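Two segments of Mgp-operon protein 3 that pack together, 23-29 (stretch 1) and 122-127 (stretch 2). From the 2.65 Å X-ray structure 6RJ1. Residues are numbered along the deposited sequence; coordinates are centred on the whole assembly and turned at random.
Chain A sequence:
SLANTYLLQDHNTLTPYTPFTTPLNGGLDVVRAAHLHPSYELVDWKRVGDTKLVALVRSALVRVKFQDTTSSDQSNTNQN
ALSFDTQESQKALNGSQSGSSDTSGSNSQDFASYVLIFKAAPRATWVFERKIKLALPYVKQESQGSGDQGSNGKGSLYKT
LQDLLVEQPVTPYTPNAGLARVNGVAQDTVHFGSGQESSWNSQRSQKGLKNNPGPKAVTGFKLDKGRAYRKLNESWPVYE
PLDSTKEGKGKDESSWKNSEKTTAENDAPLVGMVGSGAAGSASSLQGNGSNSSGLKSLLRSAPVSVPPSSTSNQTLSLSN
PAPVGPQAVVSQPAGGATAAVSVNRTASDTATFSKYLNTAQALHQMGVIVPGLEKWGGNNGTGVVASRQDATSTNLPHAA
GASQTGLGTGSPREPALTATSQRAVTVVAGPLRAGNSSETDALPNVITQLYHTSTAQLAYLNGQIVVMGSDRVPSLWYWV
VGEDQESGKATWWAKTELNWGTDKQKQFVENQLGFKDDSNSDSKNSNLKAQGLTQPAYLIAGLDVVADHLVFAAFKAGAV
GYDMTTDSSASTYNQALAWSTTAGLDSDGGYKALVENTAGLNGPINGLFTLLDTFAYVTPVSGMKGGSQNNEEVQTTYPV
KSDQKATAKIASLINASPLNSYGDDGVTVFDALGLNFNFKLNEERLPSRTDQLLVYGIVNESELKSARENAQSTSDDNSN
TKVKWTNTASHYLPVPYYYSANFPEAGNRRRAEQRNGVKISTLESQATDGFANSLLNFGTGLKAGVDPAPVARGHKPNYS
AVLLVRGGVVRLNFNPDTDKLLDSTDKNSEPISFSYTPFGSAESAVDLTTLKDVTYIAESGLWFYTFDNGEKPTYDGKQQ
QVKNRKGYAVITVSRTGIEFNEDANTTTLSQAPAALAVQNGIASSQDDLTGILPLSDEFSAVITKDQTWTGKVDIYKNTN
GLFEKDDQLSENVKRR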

# COMPACT_ATOMS: atom_id res chain seq x y z
N PRO A 23 0.66 33.43 14.99
CA PRO A 23 2.03 33.02 14.63
C PRO A 23 3.09 33.93 15.27
O PRO A 23 2.91 35.15 15.34
CB PRO A 23 2.05 33.12 13.11
CG PRO A 23 0.98 34.08 12.77
CD PRO A 23 -0.07 33.95 13.81
N LEU A 24 4.16 33.32 15.78
CA LEU A 24 5.26 34.02 16.45
C LEU A 24 6.13 34.76 15.44
O LEU A 24 6.56 35.88 15.72
CB LEU A 24 6.06 33.03 17.31
CG LEU A 24 7.06 33.58 18.33
CD1 LEU A 24 6.43 34.64 19.25
CD2 LEU A 24 7.65 32.45 19.15
N ASN A 25 6.37 34.14 14.26
CA ASN A 25 7.14 34.71 13.15
C ASN A 25 6.62 34.17 11.81
O ASN A 25 5.77 33.28 11.80
CB ASN A 25 8.66 34.48 13.32
CG ASN A 25 9.10 33.05 13.49
OD1 ASN A 25 8.86 32.19 12.63
ND2 ASN A 25 9.78 32.76 14.58
N GLY A 26 7.17 34.69 10.70
CA GLY A 26 6.81 34.32 9.33
C GLY A 26 6.98 32.86 8.94
O GLY A 26 6.58 32.47 7.84
N GLY A 27 7.57 32.07 9.83
CA GLY A 27 7.80 30.64 9.62
C GLY A 27 9.05 30.32 8.84
O GLY A 27 9.67 31.21 8.25
N LEU A 28 9.40 29.04 8.80
CA LEU A 28 10.59 28.57 8.11
C LEU A 28 10.25 28.01 6.72
O LEU A 28 9.52 27.02 6.64
CB LEU A 28 11.30 27.52 9.00
CG LEU A 28 12.38 26.63 8.37
CD1 LEU A 28 13.74 27.27 8.45
CD2 LEU A 28 12.39 25.27 9.03
N ASP A 29 10.78 28.64 5.64
CA ASP A 29 10.61 28.13 4.27
C ASP A 29 11.72 27.12 4.08
O ASP A 29 12.85 27.47 3.76
CB ASP A 29 10.68 29.24 3.20
CG ASP A 29 10.32 28.79 1.78
OD1 ASP A 29 10.55 27.59 1.44
OD2 ASP A 29 9.82 29.62 1.00
N PRO A 122 17.53 30.86 18.58
CA PRO A 122 16.66 31.71 19.43
C PRO A 122 15.44 32.31 18.73
O PRO A 122 15.38 32.34 17.50
CB PRO A 122 17.61 32.78 19.95
CG PRO A 122 18.76 32.78 19.01
CD PRO A 122 18.92 31.36 18.58
N ARG A 123 14.45 32.77 19.54
CA ARG A 123 13.18 33.37 19.10
C ARG A 123 12.31 32.37 18.28
O ARG A 123 11.55 32.78 17.39
CB ARG A 123 13.40 34.71 18.37
CG ARG A 123 13.87 35.84 19.29
CD ARG A 123 13.97 37.16 18.56
NE ARG A 123 13.84 38.29 19.48
CZ ARG A 123 12.78 39.09 19.56
NH1 ARG A 123 12.75 40.09 20.43
NH2 ARG A 123 11.74 38.90 18.75
N ALA A 124 12.41 31.07 18.62
CA ALA A 124 11.73 29.93 17.98
C ALA A 124 11.97 29.87 16.47
O ALA A 124 11.03 29.80 15.67
CB ALA A 124 10.25 29.90 18.33
N THR A 125 13.26 29.93 16.09
CA THR A 125 13.69 29.88 14.69
C THR A 125 14.53 28.64 14.45
O THR A 125 14.93 27.97 15.41
CB THR A 125 14.42 31.18 14.28
OG1 THR A 125 15.60 31.31 15.06
CG2 THR A 125 13.55 32.43 14.43
N TRP A 126 14.78 28.31 13.17
CA TRP A 126 15.55 27.13 12.77
C TRP A 126 16.67 27.49 11.82
O TRP A 126 16.47 28.28 10.89
CB TRP A 126 14.63 26.09 12.13
CG TRP A 126 13.58 25.58 13.07
CD1 TRP A 126 12.31 26.06 13.22
CD2 TRP A 126 13.73 24.53 14.04
NE1 TRP A 126 11.65 25.36 14.20
CE2 TRP A 126 12.50 24.41 14.72
CE3 TRP A 126 14.78 23.66 14.37
CZ2 TRP A 126 12.29 23.46 15.72
CZ3 TRP A 126 14.58 22.73 15.38
CH2 TRP A 126 13.34 22.62 16.03
N VAL A 127 17.85 26.90 12.05
CA VAL A 127 19.06 27.08 11.24
C VAL A 127 19.28 25.77 10.48
O VAL A 127 19.13 24.70 11.07
CB VAL A 127 20.26 27.47 12.15
CG1 VAL A 127 21.59 27.38 11.41
CG2 VAL A 127 20.08 28.87 12.72

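The touching parts of the two stretches run in nearly the same direction: the vector from CA of L24 to CA of L28 lies 17° from that joining CA of R123 to CA of W126. They are not joined as a sheet. The nearest CA pairs are wide, 7.8 Å between CA of L24 and CA of A124 and 7.0 Å between CA of L28 and CA of W126, and no backbone-to-backbone hydrogen bond crosses the gap. The contacts across it are made by side chains of L24, N25 and L28, and together they bury a modest 237 Å², both sides summed.

N25 supplies the polar link. Its CA-to-CB bond points toward stretch 2, and with chi1 at 57° (p) the amide reaches the backbone at R123 and A124, both with positive phi. ND2 of N25 donates a hydrogen bond to O of A124; at 3.4 Å it is weak, although the angle of 165° is close to linear. ND2 of N25 also lies 3.3 Å from O of R123. The other end of the amide serves its own loop: OD1 of N25 accepts a hydrogen bond from N of G27 at 3.1 Å, which ties the side chain to the turn. G27 itself has a phi of 84°, a value that favours glycine. Within stretch 2, OG1 of T125 donates to O of P122 at 2.7 Å, linking the side chain of T125 back to the backbone three residues earlier.

Apolar contacts lie at both ends of the register. CD2 of L24 meets CB of A124 at 3.7 Å, a van der Waals distance between two methyl groups. Further along, L28 packs against W126, with CD2 of L28 3.9 Å from CB of W126 and CD1 of L28 3.8 Å from O of W126. The methyl CD2 of L28 lies against the aliphatic CB of W126 and meets the ring obliquely.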